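Lipopolysaccharide heptosyltransferase 2 (Escherichia coli, PDB 1PSW) transfers the second heptose from ADP-L-glycero-beta-D-manno-heptose onto heptosyl-Kdo2-lipid A during assembly of the lipopolysaccharide core. Local coordinates at residues 16-19 / 20-24; 285-288 / 289-292; 93-96 / 97-101; 227-230 / 231-234. All coordinates share one frame; numbering follows the deposited sequence.

In the fold
The chain holds two six-stranded parallel sheets of strand order 3-2-1-4-5-6, the paired Rossmann-like domains of a GT-B glycosyltransferase. Interactions 1 and 3 lie on helices of the N-terminal domain, with centres about 21 Å apart; interactions 2 and 4 belong to the C-terminal domain, with centres about 22 Å apart. Across the domains, interactions 1 and 2 come closest, about 9 Å between nearest atoms, and Met16, built as selenomethionine, touches Leu298 in the loop that continues from interaction 2. GT-B enzymes generally bind their substrates in the cleft between the two domains, probably here too. Interactions 3 and 4, about 45 Å apart between centres, lie on opposite sides of the chain's centre.

Interaction 1: residues 16-19 / 20-24; sequences MSQS and LYRTL
Arg22 N donates to Gln18 O at 2.9 Å with an N-H...O angle of 164°, a regular alpha-helical bond, while Ser17 O receives only weak bonds from Leu20 N and Tyr21 N. That same Ser17 O lies 3.3 Å above the plane of the Tyr21 ring, over its centre. The ring is put there by a first torsion that sets CG beside the Tyr21 N and anti to the carbonyl carbon (chi1 -47°), folding it back over the preceding turn. Its far end reaches the Ser17 side chain, with Tyr21 OH 3.1 Å from Ser17 OG and 3.5 Å from Ser17 CB; Ser17 OG is also hydrogen-bonded to Met14 O.

On another side of the helix Ser19 O accepts twice from one residue: Thr23 N at 2.9 Å and Thr23 OG1 at 2.7 Å approach from opposite faces of its carbonyl plane. Arg22 CG passes 3.4 Å from Gln18 O before the chain leads away.

The helix, 11-27, is the crossover of the beta-alpha-beta unit between strands 2-6 and 32-37, and Tyr21 packs on Ile33 and Val35 of the second strand. The chemistry divides the polar groups: the Thr23 hydroxyl is paired within its own helix, while Ser19 OG and Arg22 NH1 find their partners outside it, in Leu156 O and Trp157 O.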
HETATM    1  N   MSE A  16      -5.214  -0.710   1.261  1.00 19.73           N
HETATM    2  CA  MSE A  16      -6.361  -1.610   1.324  1.00 22.16           C
HETATM    3  C   MSE A  16      -7.595  -0.933   1.908  1.00 19.99           C
HETATM    4  O   MSE A  16      -8.711  -1.247   1.520  1.00 21.76           O
HETATM    5  CB  MSE A  16      -6.052  -2.845   2.182  1.00 27.61           C
HETATM    6  CG  MSE A  16      -4.894  -3.663   1.707  1.00 40.07           C
HETATM    7 SE   MSE A  16      -5.062  -4.032  -0.147  1.00 56.01          SE
HETATM    8  CE  MSE A  16      -6.503  -5.257  -0.043  1.00 45.24           C
ATOM      9  N   SER A  17      -7.394  -0.010   2.845  1.00 18.30           N
ATOM     10  CA  SER A  17      -8.522   0.654   3.476  1.00 17.29           C
ATOM     11  C   SER A  17      -9.311   1.490   2.483  1.00 16.84           C
ATOM     12  O   SER A  17     -10.461   1.843   2.743  1.00 16.66           O
ATOM     13  CB  SER A  17      -8.064   1.513   4.659  1.00 18.56           C
ATOM     14  OG  SER A  17      -7.322   2.648   4.251  1.00 18.98           O
ATOM     15  N   GLN A  18      -8.722   1.795   1.332  1.00 16.30           N
ATOM     16  CA  GLN A  18      -9.460   2.568   0.350  1.00 16.84           C
ATOM     17  C   GLN A  18     -10.699   1.796  -0.089  1.00 16.52           C
ATOM     18  O   GLN A  18     -11.700   2.391  -0.465  1.00 16.81           O
ATOM     19  CB  GLN A  18      -8.611   2.886  -0.884  1.00 18.22           C
ATOM     20  CG  GLN A  18      -9.291   3.912  -1.780  1.00 19.76           C
ATOM     21  CD  GLN A  18      -8.631   4.075  -3.134  1.00 22.74           C
ATOM     22  OE1 GLN A  18      -8.905   5.032  -3.864  1.00 25.01           O
ATOM     23  NE2 GLN A  18      -7.761   3.137  -3.481  1.00 19.51           N
ATOM     24  N   SER A  19     -10.634   0.467  -0.059  1.00 16.62           N
ATOM     25  CA  SER A  19     -11.788  -0.338  -0.458  1.00 17.11           C
ATOM     26  C   SER A  19     -12.984  -0.073   0.445  1.00 16.94           C
ATOM     27  O   SER A  19     -14.128  -0.091  -0.013  1.00 16.07           O
ATOM     28  CB  SER A  19     -11.453  -1.828  -0.427  1.00 16.83           C
ATOM     29  OG  SER A  19     -10.596  -2.163  -1.501  1.00 19.45           O
ATOM     30  N   LEU A  20     -12.728   0.150   1.730  1.00 16.25           N
ATOM     31  CA  LEU A  20     -13.811   0.456   2.650  1.00 17.14           C
ATOM     32  C   LEU A  20     -14.415   1.814   2.271  1.00 16.28           C
ATOM     33  O   LEU A  20     -15.638   1.955   2.218  1.00 18.18           O
ATOM     34  CB  LEU A  20     -13.309   0.494   4.103  1.00 15.55           C
ATOM     35  CG  LEU A  20     -14.324   1.042   5.119  1.00 18.69           C
ATOM     36  CD1 LEU A  20     -15.574   0.160   5.148  1.00 16.86           C
ATOM     37  CD2 LEU A  20     -13.683   1.098   6.502  1.00 16.99           C
ATOM     38  N   TYR A  21     -13.563   2.804   2.008  1.00 15.72           N
ATOM     39  CA  TYR A  21     -14.041   4.143   1.643  1.00 17.90           C
ATOM     40  C   TYR A  21     -14.861   4.099   0.353  1.00 17.63           C
ATOM     41  O   TYR A  21     -15.909   4.746   0.254  1.00 18.96           O
ATOM     42  CB  TYR A  21     -12.874   5.134   1.472  1.00 18.69           C
ATOM     43  CG  TYR A  21     -11.850   5.093   2.599  1.00 20.82           C
ATOM     44  CD1 TYR A  21     -12.216   4.698   3.884  1.00 21.24           C
ATOM     45  CD2 TYR A  21     -10.509   5.403   2.368  1.00 20.42           C
ATOM     46  CE1 TYR A  21     -11.278   4.597   4.911  1.00 21.77           C
ATOM     47  CE2 TYR A  21      -9.559   5.311   3.387  1.00 20.27           C
ATOM     48  CZ  TYR A  21      -9.955   4.901   4.655  1.00 21.64           C
ATOM     49  OH  TYR A  21      -9.030   4.765   5.658  1.00 23.78           O
ATOM     50  N   ARG A  22     -14.383   3.342  -0.634  1.00 16.14           N
ATOM     51  CA  ARG A  22     -15.097   3.206  -1.896  1.00 17.98           C
ATOM     52  C   ARG A  22     -16.432   2.514  -1.657  1.00 18.73           C
ATOM     53  O   ARG A  22     -17.441   2.876  -2.251  1.00 18.06           O
ATOM     54  CB  ARG A  22     -14.280   2.393  -2.908  1.00 19.24           C
ATOM     55  CG  ARG A  22     -13.043   3.086  -3.475  1.00 18.50           C
ATOM     56  CD  ARG A  22     -12.513   2.314  -4.671  1.00 18.81           C
ATOM     57  NE  ARG A  22     -13.442   2.382  -5.794  1.00 18.77           N
ATOM     58  CZ  ARG A  22     -13.421   1.577  -6.852  1.00 19.59           C
ATOM     59  NH1 ARG A  22     -12.514   0.614  -6.949  1.00 17.67           N
ATOM     60  NH2 ARG A  22     -14.303   1.746  -7.831  1.00 20.33           N
ATOM     61  N   THR A  23     -16.436   1.510  -0.786  1.00 18.76           N
ATOM     62  CA  THR A  23     -17.662   0.784  -0.498  1.00 18.03           C
ATOM     63  C   THR A  23     -18.654   1.652   0.278  1.00 18.90           C
ATOM     64  O   THR A  23     -19.861   1.600   0.025  1.00 21.06           O
ATOM     65  CB  THR A  23     -17.368  -0.514   0.283  1.00 16.72           C
ATOM     66  OG1 THR A  23     -16.444  -1.310  -0.467  1.00 16.93           O
ATOM     67  CG2 THR A  23     -18.644  -1.319   0.497  1.00 15.84           C
ATOM     68  N   LEU A  24     -18.154   2.462   1.206  1.00 19.38           N
ATOM     69  CA  LEU A  24     -19.023   3.330   1.997  1.00 19.52           C
ATOM     70  C   LEU A  24     -19.776   4.326   1.127  1.00 20.23           C
ATOM     71  O   LEU A  24     -20.953   4.593   1.353  1.00 20.71           O
ATOM     72  CB  LEU A  24     -18.208   4.093   3.043  1.00 18.98           C
ATOM     73  CG  LEU A  24     -17.752   3.293   4.266  1.00 19.00           C
ATOM     74  CD1 LEU A  24     -16.745   4.106   5.056  1.00 18.79           C
ATOM     75  CD2 LEU A  24     -18.946   2.928   5.122  1.00 18.27           C
TER

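Interaction 2: residues 285-288 / 289-292; sequences ALYG and PSSP
Tyr287 starts its contact with the turn at CB, which lies 3.7 Å from Ser290 O. Its CG sits beside the backbone N, anti to the carbonyl carbon (chi1 -73°), as the ring swings against the loop. Beyond CG, Tyr287 CD2 comes closer to the same carbonyl oxygen, 3.5 Å from Ser290 O, which sits at the ring edge near the ring plane. Tyr287 CE2 then meets the backbone that follows, 3.5 Å from Pro292 N. At the far end CZ and OH lie against the proline ring, the hydroxyl oxygen of Tyr287 being 3.4 Å from Pro292 CB. Pro292 CD stands over one face, 4.0 Å from the centroid of the Tyr287 ring and 22° off the normal, a CH-pi contact displaced toward the rim.

The residues belong to the end of strand 283-287 and the loop leading to strand 302-306, in the C-terminal Rossmann-like domain. There one water bridges the turn, accepting from Gly288 N at 2.7 Å and lying 2.6 Å from Ser290 OG.

The chain thus doubles back over a tyrosine by apolar and CH-pi contacts, while Gly288 N pairs with the water, Ser290 OG with the water and Asp269 OD2, and Gly288 O with Arg306 NE on the neighbouring strand.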
ATOM      1  N   ALA A 285       5.877  -9.351  -8.403  1.00 14.18           N
ATOM      2  CA  ALA A 285       6.022  -9.419  -6.956  1.00 14.34           C
ATOM      3  C   ALA A 285       6.761 -10.691  -6.543  1.00 16.00           C
ATOM      4  O   ALA A 285       6.327 -11.803  -6.832  1.00 15.89           O
ATOM      5  CB  ALA A 285       4.648  -9.362  -6.304  1.00 13.68           C
ATOM      6  N   LEU A 286       7.889 -10.505  -5.863  1.00 15.83           N
ATOM      7  CA  LEU A 286       8.735 -11.609  -5.427  1.00 15.44           C
ATOM      8  C   LEU A 286       8.487 -12.051  -3.992  1.00 15.92           C
ATOM      9  O   LEU A 286       8.663 -11.274  -3.046  1.00 16.91           O
ATOM     10  CB  LEU A 286      10.198 -11.211  -5.604  1.00 14.37           C
ATOM     11  CG  LEU A 286      10.493 -10.574  -6.967  1.00 15.17           C
ATOM     12  CD1 LEU A 286      11.979 -10.246  -7.057  1.00 15.63           C
ATOM     13  CD2 LEU A 286      10.089 -11.526  -8.105  1.00 13.46           C
ATOM     14  N   TYR A 287       8.096 -13.312  -3.836  1.00 15.18           N
ATOM     15  CA  TYR A 287       7.814 -13.880  -2.520  1.00 17.20           C
ATOM     16  C   TYR A 287       8.784 -14.979  -2.114  1.00 18.48           C
ATOM     17  O   TYR A 287       9.268 -15.742  -2.948  1.00 18.24           O
ATOM     18  CB  TYR A 287       6.403 -14.459  -2.483  1.00 18.33           C
ATOM     19  CG  TYR A 287       5.303 -13.429  -2.440  1.00 18.87           C
ATOM     20  CD1 TYR A 287       4.958 -12.692  -3.576  1.00 18.96           C
ATOM     21  CD2 TYR A 287       4.595 -13.199  -1.262  1.00 17.35           C
ATOM     22  CE1 TYR A 287       3.930 -11.751  -3.533  1.00 19.09           C
ATOM     23  CE2 TYR A 287       3.569 -12.264  -1.209  1.00 18.79           C
ATOM     24  CZ  TYR A 287       3.239 -11.546  -2.344  1.00 18.48           C
ATOM     25  OH  TYR A 287       2.205 -10.633  -2.299  1.00 19.15           O
ATOM     26  N   GLY A 288       9.044 -15.045  -0.816  1.00 19.10           N
ATOM     27  CA  GLY A 288       9.932 -16.051  -0.275  1.00 19.50           C
ATOM     28  C   GLY A 288       9.260 -16.756   0.893  1.00 21.32           C
ATOM     29  O   GLY A 288       8.391 -17.602   0.678  1.00 21.80           O
ATOM     30  N   PRO A 289       9.615 -16.422   2.144  1.00 21.45           N
ATOM     31  CA  PRO A 289       8.992 -17.086   3.291  1.00 25.18           C
ATOM     32  C   PRO A 289       7.501 -16.782   3.470  1.00 27.12           C
ATOM     33  O   PRO A 289       6.770 -17.590   4.042  1.00 30.59           O
ATOM     34  CB  PRO A 289       9.838 -16.601   4.461  1.00 23.26           C
ATOM     35  CG  PRO A 289      10.193 -15.208   4.044  1.00 23.05           C
ATOM     36  CD  PRO A 289      10.581 -15.403   2.590  1.00 22.44           C
ATOM     37  N   SER A 290       7.047 -15.630   2.980  1.00 27.47           N
ATOM     38  CA  SER A 290       5.637 -15.250   3.096  1.00 26.61           C
ATOM     39  C   SER A 290       4.860 -15.614   1.830  1.00 25.08           C
ATOM     40  O   SER A 290       5.451 -15.876   0.786  1.00 25.04           O
ATOM     41  CB  SER A 290       5.520 -13.743   3.345  1.00 25.87           C
ATOM     42  OG  SER A 290       5.917 -12.993   2.202  1.00 28.62           O
ATOM     43  N   SER A 291       3.534 -15.627   1.924  1.00 24.63           N
ATOM     44  CA  SER A 291       2.700 -15.948   0.773  1.00 23.68           C
ATOM     45  C   SER A 291       1.729 -14.803   0.526  1.00 22.53           C
ATOM     46  O   SER A 291       1.511 -13.967   1.402  1.00 20.07           O
ATOM     47  CB  SER A 291       1.897 -17.224   1.030  1.00 25.46           C
ATOM     48  OG  SER A 291       0.833 -16.967   1.928  1.00 26.44           O
ATOM     49  N   PRO A 292       1.136 -14.744  -0.675  1.00 21.31           N
ATOM     50  CA  PRO A 292       0.181 -13.682  -1.005  1.00 20.68           C
ATOM     51  C   PRO A 292      -1.254 -14.048  -0.621  1.00 20.68           C
ATOM     52  O   PRO A 292      -2.193 -13.411  -1.085  1.00 19.98           O
ATOM     53  CB  PRO A 292       0.358 -13.534  -2.508  1.00 21.48           C
ATOM     54  CG  PRO A 292       0.603 -14.943  -2.934  1.00 22.15           C
ATOM     55  CD  PRO A 292       1.600 -15.426  -1.898  1.00 22.15           C
TER
HETATM   56  O   HOH W   1       8.241 -13.198   1.012  1.00 17.07           O

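Interaction 3: residues 93-96 / 97-101; sequences SALV and PLFAG. Unlike the reference sequence in segment 97-101: Leu98 (reference Phe).
Phe99 and Leu95 lie side by side on one flank of the short helix 95-99, their side chains pointing the same way. The phenylalanine has CG beside its own N and anti to its carbonyl carbon (chi1 -59°), which carries the ring back along the previous turn. The leucine consequently runs beside the CE2-CZ side of the ring, with Leu95 CB 3.8 Å from Phe99 CE2 and Leu95 CD2 4.1 Å from Phe99 CZ. Over one face of the Phe99 ring stands Leu95 O, 3.4 Å above the plane and offset toward the rim. Leu95 O also accepts from Phe99 N at 3.2 Å, with a nearly straight N-H...O angle of 168°, and takes a weak bond from Leu98 N.

This helix is the crossover between strands 83-86 and 104-108 in the N-terminal Rossmann-like domain. Pro97 faces the sheet, packing on Ala84 and Val86, whereas Val96 and Phe99 meet helix 66-75 through Leu72 and Arg69 respectively.

Val96 turns CG1 opposite its N (chi1 171°), beside the carbonyl carbon, which brings this methyl within 3.4 Å of Pro97 N. Val96 CB is 3.3 Å from Pro97 CD, a carbon pair tighter than usual van der Waals contact, imposed by the proline ring on the residue before it. Farther along, Ala100 N donates to Val96 O at 2.9 Å. A Schellman motif finishes the helix, marked by positive phi at Gly101 together with two bonds back into the last turn. Gly101 N bonds to Leu98 O at 2.9 Å.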
ATOM      1  N   SER A  93      -6.262   2.371  19.894  1.00 29.64           N
ATOM      2  CA  SER A  93      -6.705   2.987  18.642  1.00 28.35           C
ATOM      3  C   SER A  93      -8.201   3.302  18.612  1.00 27.40           C
ATOM      4  O   SER A  93      -8.633   4.174  17.862  1.00 27.74           O
ATOM      5  CB  SER A  93      -6.338   2.102  17.439  1.00 27.01           C
ATOM      6  OG  SER A  93      -7.178   0.961  17.346  1.00 24.60           O
ATOM      7  N   ALA A  94      -8.992   2.610  19.427  1.00 26.58           N
ATOM      8  CA  ALA A  94     -10.428   2.863  19.452  1.00 26.68           C
ATOM      9  C   ALA A  94     -10.856   3.843  20.547  1.00 28.22           C
ATOM     10  O   ALA A  94     -12.049   4.061  20.761  1.00 28.98           O
ATOM     11  CB  ALA A  94     -11.184   1.548  19.599  1.00 26.12           C
ATOM     12  N   LEU A  95      -9.888   4.443  21.228  1.00 29.77           N
ATOM     13  CA  LEU A  95     -10.192   5.389  22.299  1.00 31.72           C
ATOM     14  C   LEU A  95     -10.754   6.716  21.792  1.00 32.13           C
ATOM     15  O   LEU A  95     -11.792   7.179  22.268  1.00 31.70           O
ATOM     16  CB  LEU A  95      -8.939   5.646  23.142  1.00 32.53           C
ATOM     17  CG  LEU A  95      -8.551   4.518  24.111  1.00 34.29           C
ATOM     18  CD1 LEU A  95      -7.213   4.828  24.771  1.00 33.01           C
ATOM     19  CD2 LEU A  95      -9.646   4.361  25.163  1.00 32.88           C
ATOM     20  N   VAL A  96     -10.076   7.324  20.825  1.00 31.61           N
ATOM     21  CA  VAL A  96     -10.513   8.603  20.277  1.00 31.27           C
ATOM     22  C   VAL A  96     -11.995   8.670  19.913  1.00 30.73           C
ATOM     23  O   VAL A  96     -12.693   9.592  20.331  1.00 29.94           O
ATOM     24  CB  VAL A  96      -9.674   8.988  19.042  1.00 32.33           C
ATOM     25  CG1 VAL A  96     -10.279  10.197  18.347  1.00 33.83           C
ATOM     26  CG2 VAL A  96      -8.252   9.296  19.471  1.00 33.11           C
ATOM     27  N   PRO A  97     -12.495   7.701  19.128  1.00 30.74           N
ATOM     28  CA  PRO A  97     -13.911   7.713  18.742  1.00 31.38           C
ATOM     29  C   PRO A  97     -14.867   7.807  19.927  1.00 32.67           C
ATOM     30  O   PRO A  97     -15.917   8.452  19.843  1.00 31.85           O
ATOM     31  CB  PRO A  97     -14.069   6.403  17.977  1.00 30.15           C
ATOM     32  CG  PRO A  97     -12.734   6.236  17.347  1.00 31.12           C
ATOM     33  CD  PRO A  97     -11.797   6.577  18.480  1.00 30.54           C
ATOM     34  N   LEU A  98     -14.511   7.160  21.029  1.00 33.82           N
ATOM     35  CA  LEU A  98     -15.355   7.192  22.217  1.00 35.46           C
ATOM     36  C   LEU A  98     -15.345   8.592  22.824  1.00 34.16           C
ATOM     37  O   LEU A  98     -16.400   9.155  23.109  1.00 35.04           O
ATOM     38  CB  LEU A  98     -14.864   6.167  23.245  1.00 36.91           C
ATOM     39  CG  LEU A  98     -15.696   6.032  24.525  1.00 39.92           C
ATOM     40  CD1 LEU A  98     -17.143   5.706  24.178  1.00 41.38           C
ATOM     41  CD2 LEU A  98     -15.103   4.937  25.395  1.00 40.80           C
ATOM     42  N   PHE A  99     -14.153   9.152  23.010  1.00 33.66           N
ATOM     43  CA  PHE A  99     -14.021  10.489  23.578  1.00 35.55           C
ATOM     44  C   PHE A  99     -14.716  11.534  22.707  1.00 36.33           C
ATOM     45  O   PHE A  99     -15.154  12.574  23.203  1.00 36.21           O
ATOM     46  CB  PHE A  99     -12.546  10.868  23.737  1.00 35.85           C
ATOM     47  CG  PHE A  99     -11.763   9.925  24.613  1.00 38.67           C
ATOM     48  CD1 PHE A  99     -12.335   9.368  25.756  1.00 40.33           C
ATOM     49  CD2 PHE A  99     -10.443   9.615  24.309  1.00 37.42           C
ATOM     50  CE1 PHE A  99     -11.601   8.521  26.585  1.00 40.34           C
ATOM     51  CE2 PHE A  99      -9.701   8.772  25.130  1.00 39.65           C
ATOM     52  CZ  PHE A  99     -10.281   8.221  26.272  1.00 39.84           C
ATOM     53  N   ALA A 100     -14.812  11.255  21.411  1.00 35.16           N
ATOM     54  CA  ALA A 100     -15.449  12.165  20.470  1.00 34.43           C
ATOM     55  C   ALA A 100     -16.965  12.135  20.621  1.00 34.64           C
ATOM     56  O   ALA A 100     -17.668  12.966  20.051  1.00 34.21           O
ATOM     57  CB  ALA A 100     -15.059  11.795  19.043  1.00 35.57           C
ATOM     58  N   GLY A 101     -17.468  11.167  21.383  1.00 34.39           N
ATOM     59  CA  GLY A 101     -18.901  11.060  21.590  1.00 34.13           C
ATOM     60  C   GLY A 101     -19.661  10.521  20.393  1.00 34.45           C
ATOM     61  O   GLY A 101     -20.859  10.764  20.252  1.00 34.80           O
TER

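Interaction 4: residues 227-230 / 231-234; sequences AGNE and ILAA
Gly228 O receives two backbone N-H groups, a sound bond from Leu232 N at 3.1 Å (N-H...O angle 163°) and a weak one from Ile231 N. Ile231 N is itself shared, since it also donates to Ala227 O at 3.2 Å. A shorter bond follows in the next step, from Ala233 N to Asn229 O at 2.9 Å.

The Ile231 side chain runs back along the helix: its first torsion places CG1 beside the backbone N (chi1 -67°), and CG1 comes to lie 3.2 Å from Ala227 O, with CD1 just beyond at 3.6 Å from Ala227 O. Ile231 CB also lies 3.5 Å from Gly228 O.

Helix 225-232 lies in the connection from strand 215-218 to the outermost strand 243-245 of the C-terminal Rossmann-like domain. Ile231 packs on His199 and Tyr202 of helix 199-211, whereas Leu232 touches Cys243 and Asn245 on the edge strand. Asn229 OD1 hydrogen-bonds to Asn245 ND2, a side-chain link from helix to strand.

Ala233 turns its methyl back toward the preceding turn, and Ala233 CB lies 3.4 Å from Asn229 O.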
ATOM      1  N   ALA A 227      19.999   0.609   1.383  1.00 24.75           N
ATOM      2  CA  ALA A 227      19.793  -0.539   0.509  1.00 24.35           C
ATOM      3  C   ALA A 227      19.914  -0.076  -0.940  1.00 23.47           C
ATOM      4  O   ALA A 227      20.520  -0.753  -1.770  1.00 22.79           O
ATOM      5  CB  ALA A 227      18.427  -1.158   0.757  1.00 24.69           C
ATOM      6  N   GLY A 228      19.346   1.091  -1.234  1.00 22.03           N
ATOM      7  CA  GLY A 228      19.416   1.630  -2.577  1.00 21.99           C
ATOM      8  C   GLY A 228      20.845   1.923  -2.988  1.00 22.96           C
ATOM      9  O   GLY A 228      21.224   1.708  -4.137  1.00 20.95           O
ATOM     10  N   ASN A 229      21.640   2.429  -2.049  1.00 23.13           N
ATOM     11  CA  ASN A 229      23.035   2.741  -2.329  1.00 24.53           C
ATOM     12  C   ASN A 229      23.870   1.481  -2.543  1.00 23.89           C
ATOM     13  O   ASN A 229      24.786   1.484  -3.358  1.00 24.59           O
ATOM     14  CB  ASN A 229      23.645   3.569  -1.190  1.00 27.13           C
ATOM     15  CG  ASN A 229      23.348   5.059  -1.316  1.00 29.98           C
ATOM     16  OD1 ASN A 229      22.900   5.537  -2.362  1.00 31.31           O
ATOM     17  ND2 ASN A 229      23.619   5.805  -0.250  1.00 30.54           N
ATOM     18  N   GLU A 230      23.559   0.408  -1.819  1.00 22.42           N
ATOM     19  CA  GLU A 230      24.304  -0.837  -1.967  1.00 22.24           C
ATOM     20  C   GLU A 230      24.032  -1.422  -3.351  1.00 23.33           C
ATOM     21  O   GLU A 230      24.891  -2.074  -3.937  1.00 23.03           O
ATOM     22  CB  GLU A 230      23.919  -1.836  -0.859  1.00 24.02           C
ATOM     23  CG  GLU A 230      24.717  -3.153  -0.894  1.00 26.32           C
ATOM     24  CD  GLU A 230      24.538  -4.023   0.350  1.00 28.27           C
ATOM     25  OE1 GLU A 230      23.387  -4.189   0.822  1.00 24.78           O
ATOM     26  OE2 GLU A 230      25.550  -4.574   0.850  1.00 29.75           O
ATOM     27  N   ILE A 231      22.834  -1.179  -3.875  1.00 23.05           N
ATOM     28  CA  ILE A 231      22.463  -1.654  -5.204  1.00 23.60           C
ATOM     29  C   ILE A 231      23.252  -0.863  -6.250  1.00 24.72           C
ATOM     30  O   ILE A 231      23.845  -1.438  -7.169  1.00 25.75           O
ATOM     31  CB  ILE A 231      20.937  -1.480  -5.450  1.00 23.00           C
ATOM     32  CG1 ILE A 231      20.161  -2.419  -4.522  1.00 23.69           C
ATOM     33  CG2 ILE A 231      20.596  -1.756  -6.908  1.00 22.77           C
ATOM     34  CD1 ILE A 231      18.651  -2.212  -4.523  1.00 21.42           C
ATOM     35  N   LEU A 232      23.265   0.458  -6.104  1.00 25.79           N
ATOM     36  CA  LEU A 232      23.991   1.336  -7.030  1.00 28.45           C
ATOM     37  C   LEU A 232      25.492   1.063  -7.047  1.00 28.87           C
ATOM     38  O   LEU A 232      26.134   1.160  -8.091  1.00 28.47           O
ATOM     39  CB  LEU A 232      23.771   2.799  -6.646  1.00 31.06           C
ATOM     40  CG  LEU A 232      22.741   3.604  -7.424  1.00 33.31           C
ATOM     41  CD1 LEU A 232      22.545   4.928  -6.721  1.00 35.56           C
ATOM     42  CD2 LEU A 232      23.204   3.822  -8.864  1.00 33.34           C
ATOM     43  N   ALA A 233      26.042   0.747  -5.881  1.00 30.61           N
ATOM     44  CA  ALA A 233      27.469   0.479  -5.754  1.00 32.21           C
ATOM     45  C   ALA A 233      27.903  -0.760  -6.536  1.00 32.67           C
ATOM     46  O   ALA A 233      29.096  -1.002  -6.709  1.00 34.60           O
ATOM     47  CB  ALA A 233      27.837   0.323  -4.286  1.00 30.52           C
ATOM     48  N   ALA A 234      26.941  -1.543  -7.009  1.00 31.18           N
ATOM     49  CA  ALA A 234      27.259  -2.753  -7.755  1.00 30.13           C
ATOM     50  C   ALA A 234      27.272  -2.509  -9.257  1.00 30.27           C
ATOM     51  O   ALA A 234      27.586  -3.408 -10.038  1.00 30.89           O
ATOM     52  CB  ALA A 234      26.258  -3.848  -7.417  1.00 30.58           C
TER